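Local atomic coordinates of neuroglobin (Symsagittifera roscoffensis, PDB entry 4B4Y), a protein that binds haem and molecular oxygen in a globin fold, and probably works as an oxygen-binding neuroglobin of the nervous system. Residues 7-10 with 11-15; 131-135 with 136-140. All coordinates share one frame; numbering follows the deposited sequence.

Contact 1: residues 7-10 with 11-15; sequences MQVS and EEQQS
Ser10 and Gln13 hold each other by two hydrogen bonds that run in opposite senses between backbone and side chain. The hydroxyl oxygen of Ser10 takes the amide hydrogen of Gln13, with OG 2.9 Å from Gln13 N, and the side-chain carbonyl of Gln13 in turn accepts from the backbone of Ser10, its OE1 lying 3.2 Å from Ser10 N. Neither bond is quite straight, and Ser10 N stands 24° from the plane of the Gln13 side-chain carbonyl. Gln13 reaches it by setting CG anti to its own carbonyl carbon (chi1 -71°) and running extended from there, which carries the amide back along the chain and lays CG 3.3 Å from Ser10 OG. The pair is a capping box with Ser10 as N-cap of helix 11-24, and it gives a partner to an amide of the first turn, where the usual i-to-i-4 helical bond cannot form. The first main-chain helical bond, Gln14 N to Ser10 O at 3.0 Å, is almost straight.

The close packing lies on the side of Val9, the buried residue here. Its CB sits 3.6 Å from Gln13 OE1, its CG2 rests 4.1 Å from Gln14 CB, and beyond the two segments the isopropyl group meets Leu86 of a loop and Ile147 of helix 135-153. Across the turn the contact is much looser: Glu11 and Glu12 send their carboxylates away into solvent, where the helix dipole would probably favour negative charge at this N-terminus, and the nearest approach of the Glu12 side chain is CB, 3.7 Å from Ser10 OG.

Contact 2: residues 131-135 with 136-140; sequences AKWSE and EKKEA
The indole of Trp133 lies against the first turn of helix 135-153, with Lys137 and Lys138 meeting it in different ways. Lys137 brings its CB over one face of the six-membered ring, 4.0 Å from the centroid and 24° off the normal, a CH-pi contact displaced toward the rim near CZ3. The Lys138 side chain crosses the indole at about a right angle, and its CA comes obliquely to within 3.4 Å of Trp133 CZ2, with Lys138 CB next to the same ring atom. Because CG of Trp133 is anti to the backbone N (chi1 -175°), the ring swings forward beside its own carbonyl and reaches the helix that follows. From the indole the Lys137 chain leads away, extended as far as CE, which passes 3.0 Å from Lys132 O; a turn at the last torsion then delivers NZ to salt bridges with Asp20 and Glu19 of helix 11-24.

Ser134, the residue after Trp133, is the N-cap of helix 135-153. Its OG, turned in between the backbone N and the carbonyl carbon (chi1 70°), accepts from Lys137 N at 3.0 Å in a nearly straight bond, while Ser134 O takes Lys138 N at 2.9 Å. An alanine in place of Trp133 would remove the surface lying over Lys137 CB and is likely to leave a gap beside Lys138 and set the aliphatic part of Lys137 less firmly. Elsewhere Trp133 meets Trp141 and touches Val124 and Val125 of helix 111-127. On the exposed side, Glu135 and Glu139 bring like charges close, their OE2 atoms 4.2 Å apart, an approach that probably costs some energy and may raise the proton affinity of one carboxylate.

Overall arrangement
Contact 1 comes first along the chain and contact 2 follows in series after all the helices in between; each lies where a loop leads into a helix, 11-24 in one case and 135-153 in the other. Their centres are about 13 Å apart, on the same side of the chain's centre and about 18 and 17 Å from it. The two helix starts pack directly against each other, Gln13 CB lying 3.9 Å from Ala140 CB. Chain ends remote in sequence are thus brought together: the first and last helices of the globin fold meet, with Lys143 also hydrogen-bonded to Gln8 in the leading loop.

Contact 1: residues 7-10 with 11-15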
loop_
_atom_site.group_PDB
_atom_site.type_symbol
_atom_site.label_atom_id
_atom_site.label_comp_id
_atom_site.label_asym_id
_atom_site.label_seq_id
_atom_site.Cartn_x
_atom_site.Cartn_y
_atom_site.Cartn_z
ATOM N N MET A 7 26.816 10.767 10.498
ATOM C CA MET A 7 25.473 10.144 10.710
ATOM C C MET A 7 25.343 9.428 12.095
ATOM O O MET A 7 24.728 8.328 12.210
ATOM C CB MET A 7 25.343 9.047 9.625
ATOM C CG MET A 7 24.197 7.988 9.753
ATOM S SD MET A 7 22.796 8.110 8.525
ATOM C CE MET A 7 22.723 9.917 8.199
ATOM N N GLN A 8 25.962 10.012 13.120
ATOM C CA GLN A 8 26.052 9.392 14.431
ATOM C C GLN A 8 25.623 10.433 15.426
ATOM O O GLN A 8 25.980 11.598 15.292
ATOM C CB GLN A 8 27.508 8.999 14.753
ATOM C CG GLN A 8 28.055 7.791 13.943
ATOM C CD GLN A 8 27.825 6.432 14.657
ATOM O OE1 GLN A 8 28.350 6.207 15.765
ATOM N NE2 GLN A 8 27.042 5.529 14.021
ATOM N N VAL A 9 24.889 10.038 16.442
ATOM C CA VAL A 9 24.548 11.011 17.451
ATOM C C VAL A 9 25.464 10.840 18.658
ATOM O O VAL A 9 25.875 9.740 18.963
ATOM C CB VAL A 9 23.073 10.896 17.913
ATOM C CG1 VAL A 9 22.150 11.073 16.728
ATOM C CG2 VAL A 9 22.806 9.569 18.702
ATOM N N SER A 10 25.719 11.918 19.373
ATOM C CA SER A 10 26.433 11.823 20.613
ATOM C C SER A 10 25.599 10.992 21.624
ATOM O O SER A 10 24.358 10.829 21.467
ATOM C CB SER A 10 26.721 13.229 21.159
ATOM O OG SER A 10 25.575 13.711 21.882
ATOM N N GLU A 11 26.273 10.521 22.677
ATOM C CA GLU A 11 25.650 9.765 23.723
ATOM C C GLU A 11 24.685 10.654 24.417
ATOM O O GLU A 11 23.602 10.223 24.808
ATOM C CB GLU A 11 26.777 9.252 24.694
ATOM C CG GLU A 11 26.413 8.888 26.124
ATOM C CD GLU A 11 27.640 8.369 26.948
ATOM O OE1 GLU A 11 28.658 7.890 26.341
ATOM O OE2 GLU A 11 27.560 8.446 28.204
ATOM N N GLU A 12 25.071 11.910 24.593
ATOM C CA GLU A 12 24.149 12.892 25.207
ATOM C C GLU A 12 22.849 13.127 24.357
ATOM O O GLU A 12 21.763 13.172 24.906
ATOM C CB GLU A 12 24.868 14.213 25.467
ATOM C CG GLU A 12 23.984 15.267 26.239
ATOM C CD GLU A 12 23.457 14.765 27.603
ATOM O OE1 GLU A 12 24.002 13.750 28.133
ATOM O OE2 GLU A 12 22.489 15.393 28.162
ATOM N N GLN A 13 22.964 13.121 23.037
ATOM C CA GLN A 13 21.777 13.245 22.127
ATOM C C GLN A 13 20.890 12.004 22.251
ATOM O O GLN A 13 19.682 12.123 22.497
ATOM C CB GLN A 13 22.226 13.491 20.671
ATOM C CG GLN A 13 22.774 14.873 20.537
ATOM C CD GLN A 13 23.293 15.176 19.165
ATOM O OE1 GLN A 13 23.861 14.323 18.506
ATOM N NE2 GLN A 13 23.145 16.430 18.741
ATOM N N GLN A 14 21.494 10.810 22.199
ATOM C CA GLN A 14 20.753 9.527 22.469
ATOM C C GLN A 14 20.006 9.610 23.734
ATOM O O GLN A 14 18.771 9.321 23.810
ATOM C CB GLN A 14 21.687 8.331 22.407
ATOM C CG GLN A 14 20.978 7.000 22.584
ATOM C CD GLN A 14 19.895 6.755 21.476
ATOM O OE1 GLN A 14 18.692 6.940 21.727
ATOM N NE2 GLN A 14 20.322 6.325 20.304
ATOM N N SER A 15 20.681 10.103 24.750
ATOM C CA SER A 15 20.040 10.116 26.051
ATOM C C SER A 15 18.877 11.130 26.077
ATOM O O SER A 15 17.807 10.867 26.660
ATOM C CB SER A 15 21.115 10.496 27.156
ATOM O OG SER A 15 20.388 10.797 28.375
#

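Contact 2: residues 131-135 with 136-140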
loop_
_atom_site.group_PDB
_atom_site.type_symbol
_atom_site.label_atom_id
_atom_site.label_comp_id
_atom_site.label_asym_id
_atom_site.label_seq_id
_atom_site.Cartn_x
_atom_site.Cartn_y
_atom_site.Cartn_z
ATOM N N ALA A 131 9.250 23.292 30.216
ATOM C CA ALA A 131 10.515 23.250 31.022
ATOM C C ALA A 131 11.560 22.257 30.469
ATOM O O ALA A 131 12.746 22.573 30.385
ATOM C CB ALA A 131 10.168 22.947 32.531
ATOM N N LYS A 132 11.116 21.135 29.933
ATOM C CA LYS A 132 12.087 20.209 29.375
ATOM C C LYS A 132 12.516 20.441 27.942
ATOM O O LYS A 132 13.553 19.955 27.550
ATOM C CB LYS A 132 11.521 18.792 29.475
ATOM C CG LYS A 132 11.383 18.294 30.986
ATOM C CD LYS A 132 12.712 17.663 31.399
ATOM C CE LYS A 132 12.646 17.052 32.820
ATOM N NZ LYS A 132 13.863 17.478 33.610
ATOM N N TRP A 133 11.742 21.134 27.117
ATOM C CA TRP A 133 12.156 21.233 25.702
ATOM C C TRP A 133 13.299 22.220 25.584
ATOM O O TRP A 133 13.320 23.203 26.303
ATOM C CB TRP A 133 10.931 21.615 24.818
ATOM C CG TRP A 133 11.316 21.610 23.357
ATOM C CD1 TRP A 133 11.435 22.702 22.546
ATOM C CD2 TRP A 133 11.668 20.477 22.557
ATOM N NE1 TRP A 133 11.797 22.322 21.301
ATOM C CE2 TRP A 133 11.949 20.956 21.272
ATOM C CE3 TRP A 133 11.664 19.106 22.777
ATOM C CZ2 TRP A 133 12.292 20.101 20.189
ATOM C CZ3 TRP A 133 12.032 18.279 21.764
ATOM C CH2 TRP A 133 12.369 18.784 20.455
ATOM N N SER A 134 14.253 22.025 24.678
ATOM C CA SER A 134 15.377 22.918 24.680
ATOM C C SER A 134 15.953 22.898 23.301
ATOM O O SER A 134 15.684 21.983 22.516
ATOM C CB SER A 134 16.478 22.386 25.684
ATOM O OG SER A 134 17.059 21.192 25.136
ATOM N N GLU A 135 16.835 23.834 23.026
ATOM C CA GLU A 135 17.536 23.863 21.772
ATOM C C GLU A 135 18.303 22.574 21.468
ATOM O O GLU A 135 18.322 22.108 20.279
ATOM C CB GLU A 135 18.527 25.051 21.723
ATOM C CG GLU A 135 19.280 25.156 20.353
ATOM C CD GLU A 135 20.340 26.329 20.257
ATOM O OE1 GLU A 135 20.627 27.086 21.220
ATOM O OE2 GLU A 135 20.897 26.464 19.177
ATOM N N GLU A 136 18.981 22.030 22.494
ATOM C CA GLU A 136 19.749 20.775 22.351
ATOM C C GLU A 136 18.831 19.618 22.038
ATOM O O GLU A 136 19.195 18.794 21.260
ATOM C CB GLU A 136 20.539 20.402 23.666
ATOM C CG GLU A 136 21.716 21.341 23.947
ATOM C CD GLU A 136 21.354 22.676 24.742
ATOM O OE1 GLU A 136 20.175 22.932 25.182
ATOM O OE2 GLU A 136 22.312 23.489 24.896
ATOM N N LYS A 137 17.667 19.550 22.668
ATOM C CA LYS A 137 16.716 18.494 22.274
ATOM C C LYS A 137 16.276 18.693 20.818
ATOM O O LYS A 137 16.245 17.717 20.015
ATOM C CB LYS A 137 15.471 18.454 23.161
ATOM C CG LYS A 137 15.664 17.742 24.503
ATOM C CD LYS A 137 14.376 17.717 25.304
ATOM C CE LYS A 137 14.571 17.208 26.780
ATOM N NZ LYS A 137 14.747 15.796 26.432
ATOM N N LYS A 138 16.017 19.958 20.461
ATOM C CA LYS A 138 15.557 20.231 19.086
ATOM C C LYS A 138 16.568 19.669 18.108
ATOM O O LYS A 138 16.191 18.928 17.191
ATOM C CB LYS A 138 15.283 21.733 18.811
ATOM C CG LYS A 138 15.049 21.982 17.326
ATOM C CD LYS A 138 14.687 23.449 16.976
ATOM C CE LYS A 138 15.760 24.432 17.455
ATOM N NZ LYS A 138 15.925 25.583 16.584
ATOM N N GLU A 139 17.857 19.955 18.329
ATOM C CA GLU A 139 18.918 19.475 17.428
ATOM C C GLU A 139 19.052 17.951 17.515
ATOM O O GLU A 139 19.329 17.307 16.491
ATOM C CB GLU A 139 20.327 20.029 17.844
ATOM C CG GLU A 139 20.772 21.357 17.380
ATOM C CD GLU A 139 22.278 21.601 17.722
ATOM O OE1 GLU A 139 23.175 20.745 17.365
ATOM O OE2 GLU A 139 22.541 22.664 18.348
ATOM N N ALA A 140 18.893 17.358 18.700
ATOM C CA ALA A 140 18.961 15.871 18.782
ATOM C C ALA A 140 17.826 15.218 17.908
ATOM O O ALA A 140 18.074 14.285 17.094
ATOM C CB ALA A 140 18.840 15.377 20.274
#